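Local coordinates for protein inactive glucansucrase (Lactobacillus reuteri, PDB 5JBD) that belongs to glycoside hydrolase family 70, is built around a beta/alpha barrel and binds a calcium ion, at residues 345-359 against 443-456. Numbering follows the deposited sequence.
Sequences EFYTLENVLGRANNR and QYNVPAQYAILLSN. With ACT (acetate ion), chain E.
Tyr-444 O is approached from both segments: Gln-449 NE2 donates to it at 3.0 Å, nearly in line with the carbonyl bond, and Gly-354 CA adds a C-H...O contact at 3.4 Å. With its chain extended beyond CG (chi2 -176°), Gln-449 reaches this oxygen and sits as a knob among Leu-349, Glu-350, Leu-353 and Gly-354. Two hydrogen bonds join the segments directly. Tyr-444 N reaches Gly-354 O at 3.0 Å, and Asn-445 ND2 uses a lone pair of Leu-353 O almost straight (169°), while Asn-445 OD1 accepts from Ser-610 N. Arg-359 holds Arg-355 O side-on through NE and NH2, and Tyr-444 CD2 lies at its guanidinium edge, 3.4 Å from NH2. Farther along, Leu-349 CD2 meets Ile-452 CG2 at 4.0 Å, and one water joins Glu-345 OE2 to Asn-456 ND2, while Asn-456 OD1 bonds Gln-501 NE2. The helix segments run in opposing senses but well inclined (138°), axes 9.7 Å apart at closest; helix 343-354 follows barrel strand 340-341, whereas helix 446-455 leads into barrel strand 460-464. Leu-353 O and Gly-354 O, ending one helix, thus both find donors just before the other, and leucine and isoleucine pack farther along.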
ATOM      1  N   GLU A 345      14.548   3.611  13.555  1.00 22.46           N
ATOM      2  CA  GLU A 345      15.319   2.428  13.919  1.00 22.97           C
ATOM      3  C   GLU A 345      15.683   1.594  12.698  1.00 23.07           C
ATOM      4  O   GLU A 345      16.800   1.079  12.613  1.00 20.75           O
ATOM      5  CB  GLU A 345      14.569   1.568  14.955  1.00 22.77           C
ATOM      6  CG  GLU A 345      15.221   0.238  15.332  1.00 24.21           C
ATOM      7  CD  GLU A 345      16.496   0.382  16.176  1.00 27.42           C
ATOM      8  OE1 GLU A 345      16.751   1.478  16.706  1.00 28.54           O
ATOM      9  OE2 GLU A 345      17.262  -0.605  16.296  1.00 25.28           O
ATOM     10  N   PHE A 346      14.734   1.450  11.773  1.00 21.95           N
ATOM     11  CA  PHE A 346      15.003   0.732  10.522  1.00 22.76           C
ATOM     12  C   PHE A 346      16.138   1.364   9.705  1.00 22.11           C
ATOM     13  O   PHE A 346      17.066   0.665   9.286  1.00 20.67           O
ATOM     14  CB  PHE A 346      13.728   0.626   9.665  1.00 23.21           C
ATOM     15  CG  PHE A 346      14.000   0.268   8.233  1.00 23.43           C
ATOM     16  CD1 PHE A 346      14.292  -1.042   7.877  1.00 24.34           C
ATOM     17  CD2 PHE A 346      13.996   1.248   7.247  1.00 23.64           C
ATOM     18  CE1 PHE A 346      14.556  -1.375   6.547  1.00 24.51           C
ATOM     19  CE2 PHE A 346      14.267   0.925   5.922  1.00 24.82           C
ATOM     20  CZ  PHE A 346      14.556  -0.381   5.578  1.00 24.46           C
ATOM     21  N   TYR A 347      16.071   2.682   9.498  1.00 22.33           N
ATOM     22  CA  TYR A 347      17.115   3.374   8.750  1.00 23.22           C
ATOM     23  C   TYR A 347      18.464   3.294   9.471  1.00 23.30           C
ATOM     24  O   TYR A 347      19.491   3.106   8.832  1.00 23.26           O
ATOM     25  CB  TYR A 347      16.730   4.816   8.405  1.00 23.80           C
ATOM     26  CG  TYR A 347      15.597   4.859   7.404  1.00 24.70           C
ATOM     27  CD1 TYR A 347      15.781   4.419   6.083  1.00 26.30           C
ATOM     28  CD2 TYR A 347      14.313   5.269   7.788  1.00 26.61           C
ATOM     29  CE1 TYR A 347      14.723   4.412   5.172  1.00 26.28           C
ATOM     30  CE2 TYR A 347      13.257   5.270   6.887  1.00 26.72           C
ATOM     31  CZ  TYR A 347      13.465   4.841   5.582  1.00 27.29           C
ATOM     32  OH  TYR A 347      12.405   4.848   4.709  1.00 25.52           O
ATOM     33  N   THR A 348      18.449   3.374  10.797  1.00 22.76           N
ATOM     34  CA  THR A 348      19.673   3.240  11.580  1.00 22.62           C
ATOM     35  C   THR A 348      20.295   1.846  11.421  1.00 22.14           C
ATOM     36  O   THR A 348      21.502   1.717  11.168  1.00 23.26           O
ATOM     37  CB  THR A 348      19.409   3.572  13.061  1.00 22.01           C
ATOM     38  OG1 THR A 348      19.065   4.964  13.169  1.00 22.13           O
ATOM     39  CG2 THR A 348      20.633   3.297  13.921  1.00 22.30           C
ATOM     40  N   LEU A 349      19.481   0.821  11.575  1.00 22.52           N
ATOM     41  CA  LEU A 349      19.946  -0.548  11.359  1.00 23.15           C
ATOM     42  C   LEU A 349      20.583  -0.700   9.972  1.00 23.17           C
ATOM     43  O   LEU A 349      21.681  -1.248   9.860  1.00 23.16           O
ATOM     44  CB  LEU A 349      18.805  -1.545  11.520  1.00 23.33           C
ATOM     45  CG  LEU A 349      18.311  -1.772  12.953  1.00 23.91           C
ATOM     46  CD1 LEU A 349      16.962  -2.480  12.949  1.00 23.02           C
ATOM     47  CD2 LEU A 349      19.312  -2.569  13.781  1.00 24.17           C
ATOM     48  N   GLU A 350      19.918  -0.189   8.935  1.00 23.51           N
ATOM     49  CA  GLU A 350      20.450  -0.288   7.564  1.00 24.26           C
ATOM     50  C   GLU A 350      21.704   0.567   7.333  1.00 25.69           C
ATOM     51  O   GLU A 350      22.663   0.104   6.682  1.00 25.08           O
ATOM     52  CB  GLU A 350      19.370   0.018   6.514  1.00 24.50           C
ATOM     53  CG  GLU A 350      18.212  -0.991   6.536  1.00 23.94           C
ATOM     54  CD  GLU A 350      17.680  -1.394   5.160  1.00 25.47           C
ATOM     55  OE1 GLU A 350      17.653  -0.545   4.243  1.00 23.98           O
ATOM     56  OE2 GLU A 350      17.250  -2.567   5.018  1.00 21.70           O
ATOM     57  N   ASN A 351      21.720   1.793   7.875  1.00 24.35           N
ATOM     58  CA  ASN A 351      22.860   2.673   7.669  1.00 24.55           C
ATOM     59  C   ASN A 351      24.084   2.212   8.469  1.00 23.60           C
ATOM     60  O   ASN A 351      25.207   2.446   8.040  1.00 24.56           O
ATOM     61  CB  ASN A 351      22.560   4.152   8.022  1.00 25.09           C
ATOM     62  CG  ASN A 351      21.472   4.794   7.156  1.00 26.00           C
ATOM     63  OD1 ASN A 351      20.900   5.865   7.489  1.00 27.75           O
ATOM     64  ND2 ASN A 351      21.197   4.181   6.056  1.00 25.19           N
ATOM     65  N   VAL A 352      23.878   1.564   9.618  1.00 24.18           N
ATOM     66  CA  VAL A 352      24.990   1.142  10.493  1.00 23.99           C
ATOM     67  C   VAL A 352      25.500  -0.250  10.147  1.00 24.09           C
ATOM     68  O   VAL A 352      26.712  -0.467  10.090  1.00 23.96           O
ATOM     69  CB  VAL A 352      24.593   1.187  11.983  1.00 24.54           C
ATOM     70  CG1 VAL A 352      25.657   0.582  12.894  1.00 24.72           C
ATOM     71  CG2 VAL A 352      24.313   2.617  12.412  1.00 24.44           C
ATOM     72  N   LEU A 353      24.579  -1.187   9.935  1.00 23.48           N
ATOM     73  CA  LEU A 353      24.906  -2.595   9.745  1.00 23.80           C
ATOM     74  C   LEU A 353      24.751  -3.119   8.315  1.00 24.86           C
ATOM     75  O   LEU A 353      25.444  -4.050   7.927  1.00 26.34           O
ATOM     76  CB  LEU A 353      24.043  -3.448  10.684  1.00 24.30           C
ATOM     77  CG  LEU A 353      24.232  -3.218  12.187  1.00 24.02           C
ATOM     78  CD1 LEU A 353      23.169  -3.944  12.995  1.00 23.48           C
ATOM     79  CD2 LEU A 353      25.617  -3.648  12.628  1.00 25.96           C
ATOM     80  N   GLY A 354      23.832  -2.540   7.551  1.00 25.71           N
ATOM     81  CA  GLY A 354      23.408  -3.106   6.273  1.00 26.13           C
ATOM     82  C   GLY A 354      24.123  -2.684   4.999  1.00 27.14           C
ATOM     83  O   GLY A 354      24.029  -3.387   3.982  1.00 27.70           O
ATOM     84  N   ARG A 355      24.811  -1.550   5.014  1.00 26.55           N
ATOM     85  CA  ARG A 355      25.535  -1.083   3.828  1.00 28.06           C
ATOM     86  C   ARG A 355      26.800  -1.911   3.589  1.00 28.85           C
ATOM     87  O   ARG A 355      27.350  -2.519   4.523  1.00 26.94           O
ATOM     88  CB  ARG A 355      25.941   0.375   3.976  1.00 28.81           C
ATOM     89  CG  ARG A 355      24.827   1.392   3.887  1.00 29.50           C
ATOM     90  CD  ARG A 355      25.395   2.781   4.166  1.00 29.40           C
ATOM     91  NE  ARG A 355      24.448   3.822   3.808  1.00 29.98           N
ATOM     92  CZ  ARG A 355      24.238   4.966   4.466  1.00 30.77           C
ATOM     93  NH1 ARG A 355      24.918   5.289   5.569  1.00 29.78           N
ATOM     94  NH2 ARG A 355      23.294   5.803   4.005  1.00 31.00           N
ATOM     95  N   ALA A 356      27.261  -1.914   2.340  1.00 29.08           N
ATOM     96  CA  ALA A 356      28.588  -2.460   1.996  1.00 32.71           C
ATOM     97  C   ALA A 356      29.714  -1.539   2.480  1.00 34.08           C
ATOM     98  O   ALA A 356      30.675  -1.989   3.108  1.00 35.37           O
ATOM     99  CB  ALA A 356      28.704  -2.654   0.491  1.00 32.83           C
ATOM    100  N   ASN A 357      29.561  -0.248   2.182  1.00 35.81           N
ATOM    101  CA  ASN A 357      30.550   0.804   2.481  1.00 38.25           C
ATOM    102  C   ASN A 357      29.869   1.992   3.156  1.00 35.26           C
ATOM    103  O   ASN A 357      28.637   2.085   3.149  1.00 34.37           O
ATOM    104  CB  ASN A 357      31.152   1.298   1.171  1.00 40.39           C
ATOM    105  CG  ASN A 357      31.917   0.222   0.434  1.00 47.00           C
ATOM    106  OD1 ASN A 357      32.017   0.279  -0.783  1.00 51.86           O
ATOM    107  ND2 ASN A 357      32.435  -0.779   1.156  1.00 49.03           N
ATOM    108  N   ASN A 358      30.666   2.913   3.702  1.00 35.26           N
ATOM    109  CA  ASN A 358      30.142   4.151   4.308  1.00 34.40           C
ATOM    110  C   ASN A 358      29.103   3.839   5.385  1.00 28.94           C
ATOM    111  O   ASN A 358      28.031   4.451   5.419  1.00 29.65           O
ATOM    112  CB  ASN A 358      29.533   5.082   3.235  1.00 36.35           C
ATOM    113  CG  ASN A 358      30.584   5.626   2.272  1.00 40.97           C
ATOM    114  OD1 ASN A 358      31.588   6.229   2.682  1.00 44.44           O
ATOM    115  ND2 ASN A 358      30.362   5.405   0.977  1.00 42.95           N
ATOM    116  N   ARG A 359      29.418   2.868   6.240  1.00 27.21           N
ATOM    117  CA  ARG A 359      28.552   2.532   7.384  1.00 26.67           C
ATOM    118  C   ARG A 359      28.624   3.631   8.435  1.00 26.11           C
ATOM    119  O   ARG A 359      29.711   4.113   8.743  1.00 25.96           O
ATOM    120  CB  ARG A 359      28.969   1.214   8.033  1.00 26.83           C
ATOM    121  CG  ARG A 359      28.673   0.019   7.156  1.00 27.50           C
ATOM    122  CD  ARG A 359      29.186  -1.273   7.752  1.00 28.24           C
ATOM    123  NE  ARG A 359      28.948  -2.366   6.809  1.00 29.59           N
ATOM    124  CZ  ARG A 359      29.506  -3.577   6.842  1.00 30.51           C
ATOM    125  NH1 ARG A 359      30.342  -3.936   7.807  1.00 30.65           N
ATOM    126  NH2 ARG A 359      29.190  -4.454   5.890  1.00 32.69           N
ATOM    127  N   GLN A 443      21.019  -6.697   1.920  1.00 28.88           N
ATOM    128  CA  GLN A 443      21.513  -6.167   3.191  1.00 27.95           C
ATOM    129  C   GLN A 443      22.610  -7.014   3.787  1.00 27.57           C
ATOM    130  O   GLN A 443      22.519  -8.229   3.805  1.00 28.54           O
ATOM    131  CB  GLN A 443      20.355  -6.077   4.204  1.00 26.95           C
ATOM    132  CG  GLN A 443      19.412  -4.936   3.925  1.00 26.93           C
ATOM    133  CD  GLN A 443      20.025  -3.615   4.306  1.00 27.26           C
ATOM    134  OE1 GLN A 443      20.369  -2.796   3.454  1.00 29.32           O
ATOM    135  NE2 GLN A 443      20.172  -3.404   5.585  1.00 26.18           N
ATOM    136  N   TYR A 444      23.643  -6.351   4.308  1.00 29.01           N
ATOM    137  CA  TYR A 444      24.644  -6.996   5.155  1.00 27.14           C
ATOM    138  C   TYR A 444      24.096  -7.167   6.582  1.00 26.95           C
ATOM    139  O   TYR A 444      23.180  -6.455   6.997  1.00 27.49           O
ATOM    140  CB  TYR A 444      25.918  -6.156   5.201  1.00 28.50           C
ATOM    141  CG  TYR A 444      26.758  -6.185   3.936  1.00 28.20           C
ATOM    142  CD1 TYR A 444      26.344  -5.532   2.775  1.00 29.76           C
ATOM    143  CD2 TYR A 444      27.961  -6.866   3.906  1.00 29.67           C
ATOM    144  CE1 TYR A 444      27.103  -5.579   1.611  1.00 30.89           C
ATOM    145  CE2 TYR A 444      28.740  -6.909   2.754  1.00 30.95           C
ATOM    146  CZ  TYR A 444      28.304  -6.267   1.610  1.00 31.79           C
ATOM    147  OH  TYR A 444      29.084  -6.314   0.461  1.00 34.94           O
ATOM    148  N   ASN A 445      24.668  -8.116   7.310  1.00 25.44           N
ATOM    149  CA  ASN A 445      24.422  -8.290   8.742  1.00 25.95           C
ATOM    150  C   ASN A 445      22.957  -8.468   9.142  1.00 25.17           C
ATOM    151  O   ASN A 445      22.513  -7.896  10.148  1.00 24.25           O
ATOM    152  CB  ASN A 445      25.035  -7.099   9.524  1.00 24.55           C
ATOM    153  CG  ASN A 445      26.545  -7.181   9.649  1.00 25.51           C
ATOM    154  OD1 ASN A 445      27.118  -8.165  10.168  1.00 26.02           O
ATOM    155  ND2 ASN A 445      27.208  -6.120   9.234  1.00 25.54           N
ATOM    156  N   VAL A 446      22.199  -9.260   8.382  1.00 25.19           N
ATOM    157  CA  VAL A 446      20.781  -9.458   8.699  1.00 24.98           C
ATOM    158  C   VAL A 446      20.588 -10.089  10.095  1.00 24.48           C
ATOM    159  O   VAL A 446      19.752  -9.605  10.882  1.00 22.27           O
ATOM    160  CB  VAL A 446      20.027 -10.216   7.577  1.00 25.26           C
ATOM    161  CG1 VAL A 446      18.595 -10.546   7.996  1.00 25.95           C
ATOM    162  CG2 VAL A 446      20.000  -9.354   6.315  1.00 25.19           C
ATOM    163  N   PRO A 447      21.368 -11.133  10.427  1.00 23.96           N
ATOM    164  CA  PRO A 447      21.253 -11.703  11.774  1.00 24.61           C
ATOM    165  C   PRO A 447      21.495 -10.700  12.909  1.00 23.78           C
ATOM    166  O   PRO A 447      20.722 -10.672  13.867  1.00 23.37           O
ATOM    167  CB  PRO A 447      22.307 -12.805  11.783  1.00 25.20           C
ATOM    168  CG  PRO A 447      22.381 -13.250  10.359  1.00 25.61           C
ATOM    169  CD  PRO A 447      22.243 -11.959   9.577  1.00 25.45           C
ATOM    170  N   ALA A 448      22.513  -9.857  12.775  1.00 24.63           N
ATOM    171  CA  ALA A 448      22.780  -8.830  13.794  1.00 24.39           C
ATOM    172  C   ALA A 448      21.675  -7.762  13.859  1.00 24.14           C
ATOM    173  O   ALA A 448      21.345  -7.278  14.950  1.00 24.10           O
ATOM    174  CB  ALA A 448      24.161  -8.192  13.571  1.00 25.40           C
ATOM    175  N   GLN A 449      21.120  -7.374  12.714  1.00 24.05           N
ATOM    176  CA  GLN A 449      20.008  -6.438  12.711  1.00 23.56           C
ATOM    177  C   GLN A 449      18.869  -7.003  13.554  1.00 24.19           C
ATOM    178  O   GLN A 449      18.322  -6.293  14.406  1.00 22.14           O
ATOM    179  CB  GLN A 449      19.536  -6.099  11.301  1.00 23.83           C
ATOM    180  CG  GLN A 449      20.522  -5.224  10.540  1.00 23.36           C
ATOM    181  CD  GLN A 449      20.023  -4.789   9.174  1.00 22.97           C
ATOM    182  OE1 GLN A 449      18.972  -4.149   9.056  1.00 23.11           O
ATOM    183  NE2 GLN A 449      20.789  -5.113   8.129  1.00 23.03           N
ATOM    184  N   TYR A 450      18.547  -8.286  13.345  1.00 22.81           N
ATOM    185  CA  TYR A 450      17.520  -8.953  14.158  1.00 22.78           C
ATOM    186  C   TYR A 450      17.900  -9.131  15.629  1.00 21.76           C
ATOM    187  O   TYR A 450      17.033  -9.065  16.510  1.00 22.38           O
ATOM    188  CB  TYR A 450      17.110 -10.311  13.546  1.00 22.74           C
ATOM    189  CG  TYR A 450      15.984 -10.188  12.552  1.00 23.21           C
ATOM    190  CD1 TYR A 450      14.666 -10.049  12.991  1.00 22.36           C
ATOM    191  CD2 TYR A 450      16.225 -10.177  11.171  1.00 23.32           C
ATOM    192  CE1 TYR A 450      13.620  -9.917  12.086  1.00 23.79           C
ATOM    193  CE2 TYR A 450      15.182 -10.040  10.258  1.00 24.24           C
ATOM    194  CZ  TYR A 450      13.883  -9.912  10.716  1.00 23.27           C
ATOM    195  OH  TYR A 450      12.836  -9.764   9.834  1.00 23.35           O
ATOM    196  N   ALA A 451      19.174  -9.393  15.904  1.00 21.56           N
ATOM    197  CA  ALA A 451      19.629  -9.548  17.293  1.00 21.30           C
ATOM    198  C   ALA A 451      19.409  -8.260  18.095  1.00 20.55           C
ATOM    199  O   ALA A 451      19.013  -8.321  19.266  1.00 20.37           O
ATOM    200  CB  ALA A 451      21.085  -9.955  17.346  1.00 22.47           C
ATOM    201  N   ILE A 452      19.646  -7.115  17.456  1.00 19.50           N
ATOM    202  CA  ILE A 452      19.359  -5.814  18.053  1.00 20.75           C
ATOM    203  C   ILE A 452      17.847  -5.612  18.196  1.00 21.55           C
ATOM    204  O   ILE A 452      17.355  -5.310  19.294  1.00 20.65           O
ATOM    205  CB  ILE A 452      19.994  -4.650  17.226  1.00 20.85           C
ATOM    206  CG1 ILE A 452      21.532  -4.701  17.273  1.00 22.46           C
ATOM    207  CG2 ILE A 452      19.467  -3.288  17.673  1.00 21.13           C
ATOM    208  CD1 ILE A 452      22.154  -4.379  18.627  1.00 22.52           C
ATOM    209  N   LEU A 453      17.111  -5.796  17.089  1.00 21.44           N
ATOM    210  CA  LEU A 453      15.663  -5.622  17.094  1.00 20.71           C
ATOM    211  C   LEU A 453      14.973  -6.449  18.198  1.00 21.27           C
ATOM    212  O   LEU A 453      14.113  -5.940  18.916  1.00 19.69           O
ATOM    213  CB  LEU A 453      15.050  -5.994  15.739  1.00 22.00           C
ATOM    214  CG  LEU A 453      13.599  -5.487  15.571  1.00 22.94           C
ATOM    215  CD1 LEU A 453      13.594  -4.075  15.018  1.00 22.97           C
ATOM    216  CD2 LEU A 453      12.792  -6.407  14.663  1.00 24.70           C
ATOM    217  N   LEU A 454      15.359  -7.706  18.328  1.00 21.83           N
ATOM    218  CA  LEU A 454      14.673  -8.626  19.231  1.00 22.34           C
ATOM    219  C   LEU A 454      15.098  -8.530  20.696  1.00 22.50           C
ATOM    220  O   LEU A 454      14.442  -9.113  21.561  1.00 21.70           O
ATOM    221  CB  LEU A 454      14.814 -10.055  18.715  1.00 22.56           C
ATOM    222  CG  LEU A 454      14.107 -10.287  17.356  1.00 23.32           C
ATOM    223  CD1 LEU A 454      14.510 -11.627  16.758  1.00 22.55           C
ATOM    224  CD2 LEU A 454      12.589 -10.212  17.481  1.00 23.56           C
ATOM    225  N   SER A 455      16.201  -7.842  20.976  1.00 22.95           N
ATOM    226  CA  SER A 455      16.653  -7.605  22.356  1.00 23.31           C
ATOM    227  C   SER A 455      16.313  -6.195  22.848  1.00 22.35           C
ATOM    228  O   SER A 455      16.428  -5.931  24.043  1.00 21.98           O
ATOM    229  CB  SER A 455      18.161  -7.872  22.487  1.00 23.49           C
ATOM    230  OG  SER A 455      18.928  -7.042  21.626  1.00 23.37           O
ATOM    231  N   ASN A 456      15.896  -5.297  21.949  1.00 20.77           N
ATOM    232  CA  ASN A 456      15.578  -3.913  22.341  1.00 20.87           C
ATOM    233  C   ASN A 456      14.377  -3.813  23.305  1.00 20.63           C
ATOM    234  O   ASN A 456      13.352  -4.469  23.104  1.00 19.78           O
ATOM    235  CB  ASN A 456      15.303  -3.040  21.100  1.00 21.04           C
ATOM    236  CG  ASN A 456      16.561  -2.406  20.517  1.00 20.46           C
ATOM    237  OD1 ASN A 456      17.657  -2.456  21.091  1.00 20.86           O
ATOM    238  ND2 ASN A 456      16.390  -1.749  19.382  1.00 21.05           N
TER
HETATM  239  C   ACT E1703      22.222   4.400   0.389  1.00 58.28           C
HETATM  240  O   ACT E1703      22.096   5.622   0.602  1.00 59.11           O
HETATM  241  OXT ACT E1703      22.297   3.576   1.325  1.00 52.07           O
HETATM  242  CH3 ACT E1703      22.289   3.913  -1.030  1.00 61.63           C
HETATM  243  O   HOH W   1      18.683   0.080  18.525  1.00 25.60           O
HETATM  244  O   HOH W   2      17.251  -4.228   7.012  1.00 18.67           O